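Local atomic coordinates of aldehyde dehydrogenase 12 (Zea mays, PDB entry 6D97), a protein that catalyses the NAD-dependent oxidation of glutamate gamma-semialdehyde to glutamate, the last step of proline catabolism in plants. Residues I375-M378 with N379-K383; V312-V315 with C316-A320; L108-G111 with D112-A115; Q208-G211 with A212-G216. All coordinates share one frame; numbering follows the deposited sequence.

From the N terminus the contacts follow in series as 3, 4, 2 and 1. Each is a local contact along one helix or at its end, so no long loop is closed, and none nests within or crosses another. Contact 3, on helix 105-121, packs directly against contact 4, on helix 203-214; their centres are about 12 Å apart. Helix 203-214 links strands 191-196 and 218-223 of the five-stranded parallel sheet that binds NAD. Contact 2 lies on helix 309-321, which joins strands 298-302 and 331-337 of the seven-stranded sheet. Contact 1, on helix 371-382, packs on strands 388-391 and 437-443 of that same sheet, its centre about 23 Å from that of contact 2.

Contact 1 of 4, residues I375-M378 with N379-K383; sequences IEHM and NNLLK
E376 O receives the amide of N380, whose N lies 2.8 Å away. Three more i to i+4 bonds flank it, ending with L382 N to M378 O at 3.0 Å. Side chains follow the same spacing. H377 has CG anti to its own backbone N (chi1 -177°), which leans the imidazole toward the next turn, where L381 CG stands over one ring face and L381 CD1 comes within 3.6 Å of H377 NE2. A compact branched leucine suits this place, since L381 also packs on F437 and L428, while F437 meets the H377 ring. Alongside, M378 CG meets L382 CD1 at 4.1 Å; both side chains point the same way and continue onto V389. The other side of the helix is polar. The N380 amide lies obliquely to the E376 carboxylate, the two planes 41° apart, and N380 OD1 takes a hydrogen bond from K383 NZ at 3.3 Å. N379 runs alongside I375, its ND2 3.5 Å from I375 CG2, and as a polar residue suits the exposed side. Mainly apolar residues on the sheet side, the H377 ring among them, and polar ones outward make this an amphipathic helix, here covering strands 388-391 and 437-443 of an alpha/beta sheet.

Contact 2 of 4, residues V312-V315 with C316-A320; sequences VAWV and CDQDA
W314 lies under the side chain of Q318, one helical turn on, with Q318 CG over one face of the indole and 4.0 Å from the centroid of its five-membered ring, a CH-pi contact. Q318 CG lies beside its own backbone N (chi1 -68°), which sets the methylene over the indole; the bend at chi2 then turns the amide toward a water, at 38° to the ring plane. This water, at the ring edge, accepts from W314 NE1 at 3.0 Å and gives a weak bond to Q318 OE1. Next round the helix, V315 and D319 run side by side, with V315 CG1 against the carboxylate, and D319 N reaches V315 O at 2.7 Å. C316 SG lies 4.4 Å from V312 CG1. Farther out, W541 and P544 of the second subunit pack on W314, and T547 of that subunit bonds Q318 NE2. D319 is held by K300, T495 and the backbone N of T494, and D317 by R356. All this belongs to helix 309-321 of the beta-alpha-beta unit between strands 298-302 and 331-337. The buried acids have cationic and hydroxyl partners, which probably favour their ionised form; an indole and an amide, which pack through carbon yet keep polar ends, suit the subunit interface.

Contact 3 of 4, residues L108-G111 with D112-A115; sequences LMYG and DISA
L108 offers its carbonyl O to D112 N at 3.0 Å, one of four successive i to i+4 backbone bonds here, within helix 105-121. D112 OD1 makes a long, weak ion pair with K154 of the third subunit. M109 comes next. Its O takes the amide N of I113 at 2.8 Å, and its side chain runs alongside that of I113, M109 CG meeting I113 CD1 at 3.8 Å. A flexible methionine suits this partly exposed place, since it can lie along the isoleucine while touching P244 of a neighbouring loop. Y110 uses the same methyl group: I113 CD1 sits over one face of the phenol, 4.0 Å from the ring centroid and only 18° off the ring normal, a CH-pi contact. The delta methyl gets there because CG1 of I113 is anti to its carbonyl carbon, beside the backbone N (chi1 -68°), and the chain then extends. Beyond the ring, Y110 OH is bonded to D247.

The carbonyl of Y110 has two donors. S114 OG approaches Y110 O at 2.7 Å almost in line with the carbonyl, while S114 N, 3.0 Å from the same O, comes from above the carbonyl plane. Serine suits the spot because its short side chain folds back on the preceding turn, satisfying a buried hydroxyl. G111 contributes backbone alone, its O receiving A115 N at 3.1 Å. With its hydrogen given to Y110 O, S114 OG probably acts as acceptor toward Y214 OH of helix 203-214, which would couple the two helices.

Contact 4 of 4, residues Q208-G211 with A212-G216; sequences QLMG and ALYMG
M210 and Y214 form the apolar centre, the methionine side chain lying obliquely across the phenol. M210 CB stands over the ring face, 4.0 Å from the centroid and 29° off the normal, as a CH-pi contact. Bends at chi2 and chi3 then carry M210 CE past the rim, beside Y214 OH and 3.7 Å from Y214 CE1. A long thioether fits here because its CB can cover the ring face while its bent chain still meets Y110, F155 and L156 of the surrounding helices. Beside this pair L209 and L213 point the same way, their CD1 atoms 4.2 Å apart, with M248 and L243 from loops against them.

On the same side of the ring as M210 CB lies M210 O, 2.9 Å from the plane of the Y214 ring, while taking Y214 N in a bond of 2.7 Å. The first torsion of Y214 (chi1 -68°) turns the ring back over the preceding turn in this way. Farther out the phenol end faces helix 105-121, while the amide of Q208 is held by W524 NE1 and by the carbonyl of G513. A212 is small enough to lie beside W524.

At the C-terminal edge M215 N makes a weak bond to G211 O, and G216 N bonds L213 O at 3.1 Å. The positive phi of G216 (106°), where a CB would press on the preceding carbonyl O, explains the glycine. This is a Schellman motif, closing the helix of a Rossmann-type beta-alpha-beta crossover between strands 191-196 and 218-223, in the NAD-binding fold.

Contact 1 of 4, residues I375-M378 with N379-K383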
ATOM      1  N   ILE A 375     -41.002  21.639 -17.904  1.00 44.48           N
ATOM      2  CA  ILE A 375     -41.611  21.938 -19.197  1.00 48.71           C
ATOM      3  C   ILE A 375     -40.915  23.126 -19.853  1.00 52.36           C
ATOM      4  O   ILE A 375     -40.606  23.101 -21.050  1.00 51.81           O
ATOM      5  CB  ILE A 375     -43.121  22.193 -19.035  1.00 47.00           C
ATOM      6  CG1 ILE A 375     -43.867  20.884 -18.747  1.00 45.52           C
ATOM      7  CG2 ILE A 375     -43.669  22.873 -20.283  1.00 40.15           C
ATOM      8  CD1 ILE A 375     -43.907  19.945 -19.930  1.00 45.83           C
ATOM      9  N   GLU A 376     -40.656  24.185 -19.077  1.00 48.85           N
ATOM     10  CA  GLU A 376     -39.992  25.369 -19.618  1.00 46.88           C
ATOM     11  C   GLU A 376     -38.620  25.013 -20.186  1.00 48.98           C
ATOM     12  O   GLU A 376     -38.271  25.416 -21.303  1.00 47.65           O
ATOM     13  CB  GLU A 376     -39.870  26.445 -18.535  1.00 43.55           C
ATOM     14  CG  GLU A 376     -39.368  27.779 -19.066  1.00 59.38           C
ATOM     15  CD  GLU A 376     -38.825  28.679 -17.976  1.00 69.04           C
ATOM     16  OE1 GLU A 376     -39.589  29.493 -17.420  1.00 70.13           O
ATOM     17  OE2 GLU A 376     -37.626  28.566 -17.662  1.00 73.31           O
ATOM     18  N   HIS A 377     -37.823  24.256 -19.422  1.00 41.44           N
ATOM     19  CA  HIS A 377     -36.521  23.784 -19.905  1.00 39.58           C
ATOM     20  C   HIS A 377     -36.662  23.031 -21.226  1.00 38.64           C
ATOM     21  O   HIS A 377     -35.925  23.288 -22.185  1.00 37.05           O
ATOM     22  CB  HIS A 377     -35.857  22.888 -18.859  1.00 30.10           C
ATOM     23  CG  HIS A 377     -34.486  22.412 -19.248  1.00 36.55           C
ATOM     24  ND1 HIS A 377     -33.417  23.274 -19.414  1.00 39.59           N
ATOM     25  CD2 HIS A 377     -34.013  21.168 -19.500  1.00 39.15           C
ATOM     26  CE1 HIS A 377     -32.348  22.578 -19.753  1.00 35.95           C
ATOM     27  NE2 HIS A 377     -32.683  21.300 -19.806  1.00 39.58           N
ATOM     28  N   MET A 378     -37.612  22.101 -21.299  1.00 35.42           N
ATOM     29  CA  MET A 378     -37.862  21.368 -22.538  1.00 32.02           C
ATOM     30  C   MET A 378     -38.172  22.313 -23.694  1.00 41.56           C
ATOM     31  O   MET A 378     -37.663  22.131 -24.808  1.00 43.74           O
ATOM     32  CB  MET A 378     -39.027  20.388 -22.350  1.00 36.28           C
ATOM     33  CG  MET A 378     -39.460  19.674 -23.609  1.00 43.03           C
ATOM     34  SD  MET A 378     -40.977  18.729 -23.334  1.00 46.18           S
ATOM     35  CE  MET A 378     -42.215  20.020 -23.188  1.00 41.02           C
ATOM     36  N   ASN A 379     -39.028  23.304 -23.465  1.00 36.67           N
ATOM     37  CA  ASN A 379     -39.367  24.251 -24.519  1.00 43.62           C
ATOM     38  C   ASN A 379     -38.169  25.113 -24.903  1.00 47.09           C
ATOM     39  O   ASN A 379     -37.992  25.442 -26.084  1.00 49.44           O
ATOM     40  CB  ASN A 379     -40.552  25.121 -24.084  1.00 49.46           C
ATOM     41  CG  ASN A 379     -41.862  24.356 -24.067  1.00 56.91           C
ATOM     42  OD1 ASN A 379     -42.094  23.496 -24.921  1.00 57.10           O
ATOM     43  ND2 ASN A 379     -42.720  24.659 -23.102  1.00 52.72           N
ATOM     44  N   ASN A 380     -37.346  25.500 -23.926  1.00 47.48           N
ATOM     45  CA  ASN A 380     -36.134  26.248 -24.241  1.00 49.47           C
ATOM     46  C   ASN A 380     -35.205  25.437 -25.136  1.00 49.49           C
ATOM     47  O   ASN A 380     -34.599  25.981 -26.067  1.00 51.57           O
ATOM     48  CB  ASN A 380     -35.414  26.657 -22.958  1.00 50.45           C
ATOM     49  CG  ASN A 380     -36.109  27.789 -22.237  1.00 50.44           C
ATOM     50  OD1 ASN A 380     -36.879  28.540 -22.833  1.00 53.16           O
ATOM     51  ND2 ASN A 380     -35.829  27.925 -20.946  1.00 50.87           N
ATOM     52  N   LEU A 381     -35.080  24.134 -24.870  1.00 43.37           N
ATOM     53  CA  LEU A 381     -34.268  23.281 -25.730  1.00 44.67           C
ATOM     54  C   LEU A 381     -34.873  23.166 -27.122  1.00 49.13           C
ATOM     55  O   LEU A 381     -34.148  23.137 -28.124  1.00 53.08           O
ATOM     56  CB  LEU A 381     -34.110  21.895 -25.102  1.00 38.77           C
ATOM     57  CG  LEU A 381     -33.242  21.812 -23.848  1.00 42.38           C
ATOM     58  CD1 LEU A 381     -33.361  20.450 -23.197  1.00 41.73           C
ATOM     59  CD2 LEU A 381     -31.801  22.089 -24.213  1.00 38.34           C
ATOM     60  N   LEU A 382     -36.204  23.109 -27.208  1.00 47.64           N
ATOM     61  CA  LEU A 382     -36.870  22.930 -28.492  1.00 48.83           C
ATOM     62  C   LEU A 382     -36.742  24.141 -29.404  1.00 46.18           C
ATOM     63  O   LEU A 382     -37.036  24.023 -30.599  1.00 48.18           O
ATOM     64  CB  LEU A 382     -38.345  22.593 -28.274  1.00 44.47           C
ATOM     65  CG  LEU A 382     -38.583  21.191 -27.711  1.00 48.40           C
ATOM     66  CD1 LEU A 382     -40.056  20.966 -27.404  1.00 48.46           C
ATOM     67  CD2 LEU A 382     -38.067  20.139 -28.676  1.00 46.32           C
ATOM     68  N   LYS A 383     -36.312  25.292 -28.883  1.00 46.27           N
ATOM     69  CA  LYS A 383     -36.019  26.430 -29.746  1.00 51.14           C
ATOM     70  C   LYS A 383     -34.800  26.181 -30.623  1.00 51.63           C
ATOM     71  O   LYS A 383     -34.592  26.909 -31.600  1.00 53.11           O
ATOM     72  CB  LYS A 383     -35.798  27.690 -28.905  1.00 50.14           C
ATOM     73  CG  LYS A 383     -37.018  28.144 -28.123  1.00 47.58           C
ATOM     74  CD  LYS A 383     -36.663  29.228 -27.119  1.00 47.52           C
ATOM     75  CE  LYS A 383     -37.897  29.703 -26.371  1.00 54.68           C
ATOM     76  NZ  LYS A 383     -37.549  30.638 -25.263  1.00 70.40           N
TER

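Contact 2 of 4, residues V312-V315 with C316-A320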
ATOM      1  N   VAL A 312     -28.349  -2.684 -23.166  1.00 33.28           N
ATOM      2  CA  VAL A 312     -27.948  -1.280 -23.144  1.00 29.48           C
ATOM      3  C   VAL A 312     -29.164  -0.380 -22.962  1.00 29.69           C
ATOM      4  O   VAL A 312     -29.111   0.619 -22.235  1.00 28.70           O
ATOM      5  CB  VAL A 312     -27.166  -0.928 -24.423  1.00 29.73           C
ATOM      6  CG1 VAL A 312     -26.886   0.566 -24.487  1.00 26.95           C
ATOM      7  CG2 VAL A 312     -25.869  -1.719 -24.476  1.00 26.47           C
ATOM      8  N   ALA A 313     -30.278  -0.720 -23.612  1.00 37.34           N
ATOM      9  CA  ALA A 313     -31.485   0.089 -23.475  1.00 31.00           C
ATOM     10  C   ALA A 313     -31.995   0.066 -22.040  1.00 32.59           C
ATOM     11  O   ALA A 313     -32.369   1.106 -21.487  1.00 32.28           O
ATOM     12  CB  ALA A 313     -32.562  -0.401 -24.443  1.00 28.75           C
ATOM     13  N   TRP A 314     -32.008  -1.116 -21.421  1.00 33.30           N
ATOM     14  CA  TRP A 314     -32.465  -1.236 -20.041  1.00 31.19           C
ATOM     15  C   TRP A 314     -31.625  -0.374 -19.109  1.00 33.95           C
ATOM     16  O   TRP A 314     -32.158   0.320 -18.234  1.00 33.25           O
ATOM     17  CB  TRP A 314     -32.424  -2.700 -19.610  1.00 28.22           C
ATOM     18  CG  TRP A 314     -32.597  -2.929 -18.141  1.00 33.45           C
ATOM     19  CD1 TRP A 314     -33.744  -2.789 -17.414  1.00 28.47           C
ATOM     20  CD2 TRP A 314     -31.591  -3.372 -17.225  1.00 24.31           C
ATOM     21  NE1 TRP A 314     -33.510  -3.108 -16.097  1.00 35.67           N
ATOM     22  CE2 TRP A 314     -32.195  -3.468 -15.956  1.00 29.60           C
ATOM     23  CE3 TRP A 314     -30.236  -3.696 -17.353  1.00 34.03           C
ATOM     24  CZ2 TRP A 314     -31.491  -3.875 -14.824  1.00 33.78           C
ATOM     25  CZ3 TRP A 314     -29.539  -4.100 -16.229  1.00 32.91           C
ATOM     26  CH2 TRP A 314     -30.167  -4.185 -14.982  1.00 31.31           C
ATOM     27  N   VAL A 315     -30.305  -0.393 -19.295  1.00 31.31           N
ATOM     28  CA  VAL A 315     -29.428   0.406 -18.447  1.00 32.73           C
ATOM     29  C   VAL A 315     -29.664   1.889 -18.684  1.00 32.19           C
ATOM     30  O   VAL A 315     -29.628   2.697 -17.747  1.00 30.78           O
ATOM     31  CB  VAL A 315     -27.960   0.019 -18.690  1.00 31.59           C
ATOM     32  CG1 VAL A 315     -27.043   0.915 -17.892  1.00 24.62           C
ATOM     33  CG2 VAL A 315     -27.742  -1.430 -18.321  1.00 24.59           C
ATOM     34  N   CYS A 316     -29.917   2.269 -19.939  1.00 31.53           N
ATOM     35  CA  CYS A 316     -30.236   3.660 -20.242  1.00 34.02           C
ATOM     36  C   CYS A 316     -31.501   4.106 -19.517  1.00 32.36           C
ATOM     37  O   CYS A 316     -31.554   5.213 -18.971  1.00 27.71           O
ATOM     38  CB  CYS A 316     -30.386   3.846 -21.752  1.00 32.79           C
ATOM     39  SG  CYS A 316     -28.836   4.065 -22.663  1.00 36.73           S
ATOM     40  N   ASP A 317     -32.526   3.252 -19.491  1.00 26.10           N
ATOM     41  CA  ASP A 317     -33.765   3.616 -18.811  1.00 26.53           C
ATOM     42  C   ASP A 317     -33.567   3.700 -17.303  1.00 25.47           C
ATOM     43  O   ASP A 317     -34.085   4.616 -16.653  1.00 28.47           O
ATOM     44  CB  ASP A 317     -34.866   2.611 -19.150  1.00 25.85           C
ATOM     45  CG  ASP A 317     -36.143   2.861 -18.366  1.00 29.62           C
ATOM     46  OD1 ASP A 317     -36.875   3.814 -18.714  1.00 30.35           O
ATOM     47  OD2 ASP A 317     -36.406   2.115 -17.396  1.00 28.82           O
ATOM     48  N   GLN A 318     -32.828   2.751 -16.727  1.00 29.67           N
ATOM     49  CA  GLN A 318     -32.593   2.784 -15.288  1.00 34.16           C
ATOM     50  C   GLN A 318     -31.686   3.945 -14.911  1.00 33.98           C
ATOM     51  O   GLN A 318     -31.912   4.610 -13.894  1.00 29.66           O
ATOM     52  CB  GLN A 318     -31.996   1.458 -14.817  1.00 32.34           C
ATOM     53  CG  GLN A 318     -32.962   0.287 -14.902  1.00 33.34           C
ATOM     54  CD  GLN A 318     -34.085   0.372 -13.880  1.00 32.19           C
ATOM     55  OE1 GLN A 318     -35.233   0.042 -14.173  1.00 31.12           O
ATOM     56  NE2 GLN A 318     -33.756   0.809 -12.672  1.00 26.21           N
ATOM     57  N   ASP A 319     -30.658   4.208 -15.722  1.00 32.95           N
ATOM     58  CA  ASP A 319     -29.741   5.301 -15.418  1.00 34.07           C
ATOM     59  C   ASP A 319     -30.462   6.639 -15.446  1.00 31.81           C
ATOM     60  O   ASP A 319     -30.271   7.480 -14.562  1.00 30.06           O
ATOM     61  CB  ASP A 319     -28.573   5.310 -16.402  1.00 35.40           C
ATOM     62  CG  ASP A 319     -27.500   4.310 -16.040  1.00 34.63           C
ATOM     63  OD1 ASP A 319     -27.430   3.904 -14.862  1.00 33.14           O
ATOM     64  OD2 ASP A 319     -26.720   3.941 -16.942  1.00 37.51           O
ATOM     65  N   ALA A 320     -31.309   6.850 -16.452  1.00 25.48           N
ATOM     66  CA  ALA A 320     -31.925   8.157 -16.628  1.00 25.68           C
ATOM     67  C   ALA A 320     -33.131   8.361 -15.721  1.00 28.00           C
ATOM     68  O   ALA A 320     -33.399   9.495 -15.307  1.00 33.26           O
ATOM     69  CB  ALA A 320     -32.331   8.354 -18.089  1.00 25.94           C
TER
HETATM   70  O   HOH W   1     -35.105  -2.884 -13.609  1.00 30.79           O

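Contact 3 of 4, residues L108-G111 with D112-A115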
ATOM      1  N   LEU A 108     -11.682  -0.241  18.186  1.00 28.56           N
ATOM      2  CA  LEU A 108     -12.300  -1.549  18.371  1.00 29.74           C
ATOM      3  C   LEU A 108     -13.788  -1.424  18.660  1.00 31.52           C
ATOM      4  O   LEU A 108     -14.585  -2.246  18.192  1.00 25.79           O
ATOM      5  CB  LEU A 108     -11.602  -2.301  19.501  1.00 29.68           C
ATOM      6  CG  LEU A 108     -10.112  -2.498  19.247  1.00 32.74           C
ATOM      7  CD1 LEU A 108      -9.488  -3.426  20.284  1.00 33.06           C
ATOM      8  CD2 LEU A 108      -9.924  -3.020  17.838  1.00 36.89           C
ATOM      9  N   MET A 109     -14.173  -0.410  19.441  1.00 27.56           N
ATOM     10  CA  MET A 109     -15.580  -0.195  19.761  1.00 35.47           C
ATOM     11  C   MET A 109     -16.400   0.030  18.503  1.00 29.41           C
ATOM     12  O   MET A 109     -17.516  -0.482  18.375  1.00 30.02           O
ATOM     13  CB  MET A 109     -15.724   1.000  20.703  1.00 20.18           C
ATOM     14  CG  MET A 109     -17.155   1.343  21.092  1.00 24.44           C
ATOM     15  SD  MET A 109     -17.210   2.830  22.112  1.00 30.21           S
ATOM     16  CE  MET A 109     -16.783   4.097  20.918  1.00 20.66           C
ATOM     17  N   TYR A 110     -15.865   0.797  17.560  1.00 31.10           N
ATOM     18  CA  TYR A 110     -16.637   1.068  16.360  1.00 32.58           C
ATOM     19  C   TYR A 110     -16.638  -0.122  15.416  1.00 30.30           C
ATOM     20  O   TYR A 110     -17.546  -0.251  14.586  1.00 22.05           O
ATOM     21  CB  TYR A 110     -16.117   2.324  15.680  1.00 24.62           C
ATOM     22  CG  TYR A 110     -16.809   3.543  16.209  1.00 28.84           C
ATOM     23  CD1 TYR A 110     -18.080   3.877  15.769  1.00 29.15           C
ATOM     24  CD2 TYR A 110     -16.218   4.339  17.174  1.00 29.45           C
ATOM     25  CE1 TYR A 110     -18.734   4.980  16.254  1.00 31.43           C
ATOM     26  CE2 TYR A 110     -16.862   5.446  17.664  1.00 36.55           C
ATOM     27  CZ  TYR A 110     -18.119   5.763  17.202  1.00 35.49           C
ATOM     28  OH  TYR A 110     -18.761   6.870  17.699  1.00 35.57           O
ATOM     29  N   GLY A 111     -15.637  -0.996  15.521  1.00 24.72           N
ATOM     30  CA  GLY A 111     -15.759  -2.295  14.888  1.00 17.99           C
ATOM     31  C   GLY A 111     -16.947  -3.068  15.427  1.00 33.98           C
ATOM     32  O   GLY A 111     -17.725  -3.650  14.666  1.00 33.21           O
ATOM     33  N   ASP A 112     -17.118  -3.056  16.754  1.00 26.53           N
ATOM     34  CA  ASP A 112     -18.233  -3.765  17.373  1.00 22.75           C
ATOM     35  C   ASP A 112     -19.566  -3.097  17.062  1.00 22.61           C
ATOM     36  O   ASP A 112     -20.554  -3.783  16.772  1.00 27.52           O
ATOM     37  CB  ASP A 112     -18.028  -3.862  18.885  1.00 29.40           C
ATOM     38  CG  ASP A 112     -16.955  -4.864  19.266  1.00 50.20           C
ATOM     39  OD1 ASP A 112     -16.633  -5.740  18.433  1.00 52.26           O
ATOM     40  OD2 ASP A 112     -16.432  -4.773  20.397  1.00 57.74           O
ATOM     41  N   ILE A 113     -19.618  -1.765  17.134  1.00 28.13           N
ATOM     42  CA  ILE A 113     -20.847  -1.041  16.804  1.00 38.61           C
ATOM     43  C   ILE A 113     -21.277  -1.355  15.379  1.00 19.77           C
ATOM     44  O   ILE A 113     -22.449  -1.643  15.110  1.00 37.05           O
ATOM     45  CB  ILE A 113     -20.650   0.470  17.006  1.00 36.46           C
ATOM     46  CG1 ILE A 113     -20.489   0.792  18.488  1.00 36.04           C
ATOM     47  CG2 ILE A 113     -21.815   1.241  16.403  1.00 27.12           C
ATOM     48  CD1 ILE A 113     -19.955   2.182  18.735  1.00 35.64           C
ATOM     49  N   SER A 114     -20.323  -1.318  14.445  1.00 30.72           N
ATOM     50  CA  SER A 114     -20.640  -1.596  13.048  1.00 19.88           C
ATOM     51  C   SER A 114     -21.147  -3.021  12.866  1.00 20.37           C
ATOM     52  O   SER A 114     -22.019  -3.272  12.025  1.00 28.72           O
ATOM     53  CB  SER A 114     -19.409  -1.350  12.176  1.00 25.28           C
ATOM     54  OG  SER A 114     -18.946  -0.017  12.310  1.00 28.77           O
ATOM     55  N   ALA A 115     -20.616  -3.968  13.644  1.00 24.21           N
ATOM     56  CA  ALA A 115     -21.060  -5.353  13.531  1.00 23.92           C
ATOM     57  C   ALA A 115     -22.496  -5.505  14.014  1.00 30.87           C
ATOM     58  O   ALA A 115     -23.322  -6.147  13.353  1.00 29.77           O
ATOM     59  CB  ALA A 115     -20.124  -6.274  14.316  1.00 19.98           C
TER

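Contact 4 of 4, residues Q208-G211 with A212-G216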
ATOM      1  N   GLN A 208     -21.008   8.661   5.549  1.00 24.20           N
ATOM      2  CA  GLN A 208     -20.112   9.741   5.950  1.00 16.87           C
ATOM      3  C   GLN A 208     -20.074   9.887   7.466  1.00 20.09           C
ATOM      4  O   GLN A 208     -19.025  10.214   8.037  1.00 17.03           O
ATOM      5  CB  GLN A 208     -20.529  11.058   5.288  1.00 17.13           C
ATOM      6  CG  GLN A 208     -20.545  11.028   3.762  1.00 28.62           C
ATOM      7  CD  GLN A 208     -19.155  11.063   3.143  1.00 31.52           C
ATOM      8  OE1 GLN A 208     -18.144  10.957   3.839  1.00 26.86           O
ATOM      9  NE2 GLN A 208     -19.102  11.219   1.823  1.00 25.25           N
ATOM     10  N   LEU A 209     -21.208   9.653   8.135  1.00 23.15           N
ATOM     11  CA  LEU A 209     -21.241   9.712   9.595  1.00 20.31           C
ATOM     12  C   LEU A 209     -20.291   8.690  10.205  1.00 23.56           C
ATOM     13  O   LEU A 209     -19.479   9.026  11.076  1.00 24.13           O
ATOM     14  CB  LEU A 209     -22.663   9.482  10.107  1.00 20.32           C
ATOM     15  CG  LEU A 209     -22.801   9.283  11.616  1.00 28.62           C
ATOM     16  CD1 LEU A 209     -22.481  10.584  12.335  1.00 27.95           C
ATOM     17  CD2 LEU A 209     -24.197   8.796  11.967  1.00 21.51           C
ATOM     18  N   MET A 210     -20.375   7.433   9.754  1.00 22.80           N
ATOM     19  CA  MET A 210     -19.502   6.398  10.299  1.00 27.59           C
ATOM     20  C   MET A 210     -18.048   6.660   9.935  1.00 23.16           C
ATOM     21  O   MET A 210     -17.156   6.462  10.767  1.00 21.01           O
ATOM     22  CB  MET A 210     -19.937   5.014   9.818  1.00 25.20           C
ATOM     23  CG  MET A 210     -21.371   4.662  10.192  1.00 30.00           C
ATOM     24  SD  MET A 210     -21.715   4.839  11.959  1.00 27.88           S
ATOM     25  CE  MET A 210     -20.543   3.679  12.664  1.00 27.13           C
ATOM     26  N   GLY A 211     -17.791   7.106   8.701  1.00 23.85           N
ATOM     27  CA  GLY A 211     -16.429   7.440   8.313  1.00 19.90           C
ATOM     28  C   GLY A 211     -15.814   8.491   9.213  1.00 24.90           C
ATOM     29  O   GLY A 211     -14.677   8.349   9.672  1.00 24.61           O
ATOM     30  N   ALA A 212     -16.569   9.556   9.495  1.00 20.44           N
ATOM     31  CA  ALA A 212     -16.082  10.591  10.398  1.00 22.39           C
ATOM     32  C   ALA A 212     -15.780  10.017  11.777  1.00 29.90           C
ATOM     33  O   ALA A 212     -14.725  10.294  12.360  1.00 26.76           O
ATOM     34  CB  ALA A 212     -17.101  11.726  10.497  1.00 28.43           C
ATOM     35  N   LEU A 213     -16.695   9.202  12.311  1.00 21.69           N
ATOM     36  CA  LEU A 213     -16.485   8.626  13.634  1.00 22.38           C
ATOM     37  C   LEU A 213     -15.305   7.663  13.643  1.00 27.81           C
ATOM     38  O   LEU A 213     -14.523   7.642  14.603  1.00 30.43           O
ATOM     39  CB  LEU A 213     -17.752   7.916  14.108  1.00 18.39           C
ATOM     40  CG  LEU A 213     -18.915   8.820  14.515  1.00 21.69           C
ATOM     41  CD1 LEU A 213     -20.192   8.005  14.699  1.00 19.73           C
ATOM     42  CD2 LEU A 213     -18.569   9.574  15.782  1.00 19.19           C
ATOM     43  N   TYR A 214     -15.157   6.863  12.581  1.00 16.80           N
ATOM     44  CA  TYR A 214     -14.084   5.872  12.532  1.00 28.64           C
ATOM     45  C   TYR A 214     -12.718   6.514  12.736  1.00 20.59           C
ATOM     46  O   TYR A 214     -11.885   5.996  13.490  1.00 20.46           O
ATOM     47  CB  TYR A 214     -14.101   5.128  11.196  1.00 16.06           C
ATOM     48  CG  TYR A 214     -15.277   4.208  10.958  1.00 24.82           C
ATOM     49  CD1 TYR A 214     -16.004   3.681  12.018  1.00 22.20           C
ATOM     50  CD2 TYR A 214     -15.652   3.860   9.664  1.00 20.81           C
ATOM     51  CE1 TYR A 214     -17.077   2.836  11.797  1.00 19.92           C
ATOM     52  CE2 TYR A 214     -16.723   3.023   9.429  1.00 16.16           C
ATOM     53  CZ  TYR A 214     -17.432   2.509  10.497  1.00 19.94           C
ATOM     54  OH  TYR A 214     -18.499   1.669  10.259  1.00 21.25           O
ATOM     55  N   MET A 215     -12.465   7.638  12.066  1.00 22.58           N
ATOM     56  CA  MET A 215     -11.140   8.242  12.094  1.00 16.12           C
ATOM     57  C   MET A 215     -10.884   9.060  13.351  1.00 27.76           C
ATOM     58  O   MET A 215      -9.762   9.545  13.534  1.00 24.04           O
ATOM     59  CB  MET A 215     -10.931   9.120  10.859  1.00 19.11           C
ATOM     60  CG  MET A 215     -11.119   8.376   9.547  1.00 27.49           C
ATOM     61  SD  MET A 215     -10.229   6.806   9.496  1.00 21.12           S
ATOM     62  CE  MET A 215      -8.530   7.366   9.588  1.00 26.49           C
ATOM     63  N   GLY A 216     -11.881   9.228  14.208  1.00 25.70           N
ATOM     64  CA  GLY A 216     -11.714   9.920  15.461  1.00 21.97           C
ATOM     65  C   GLY A 216     -12.315  11.313  15.544  1.00 33.23           C
ATOM     66  O   GLY A 216     -11.964  12.059  16.468  1.00 22.70           O
TER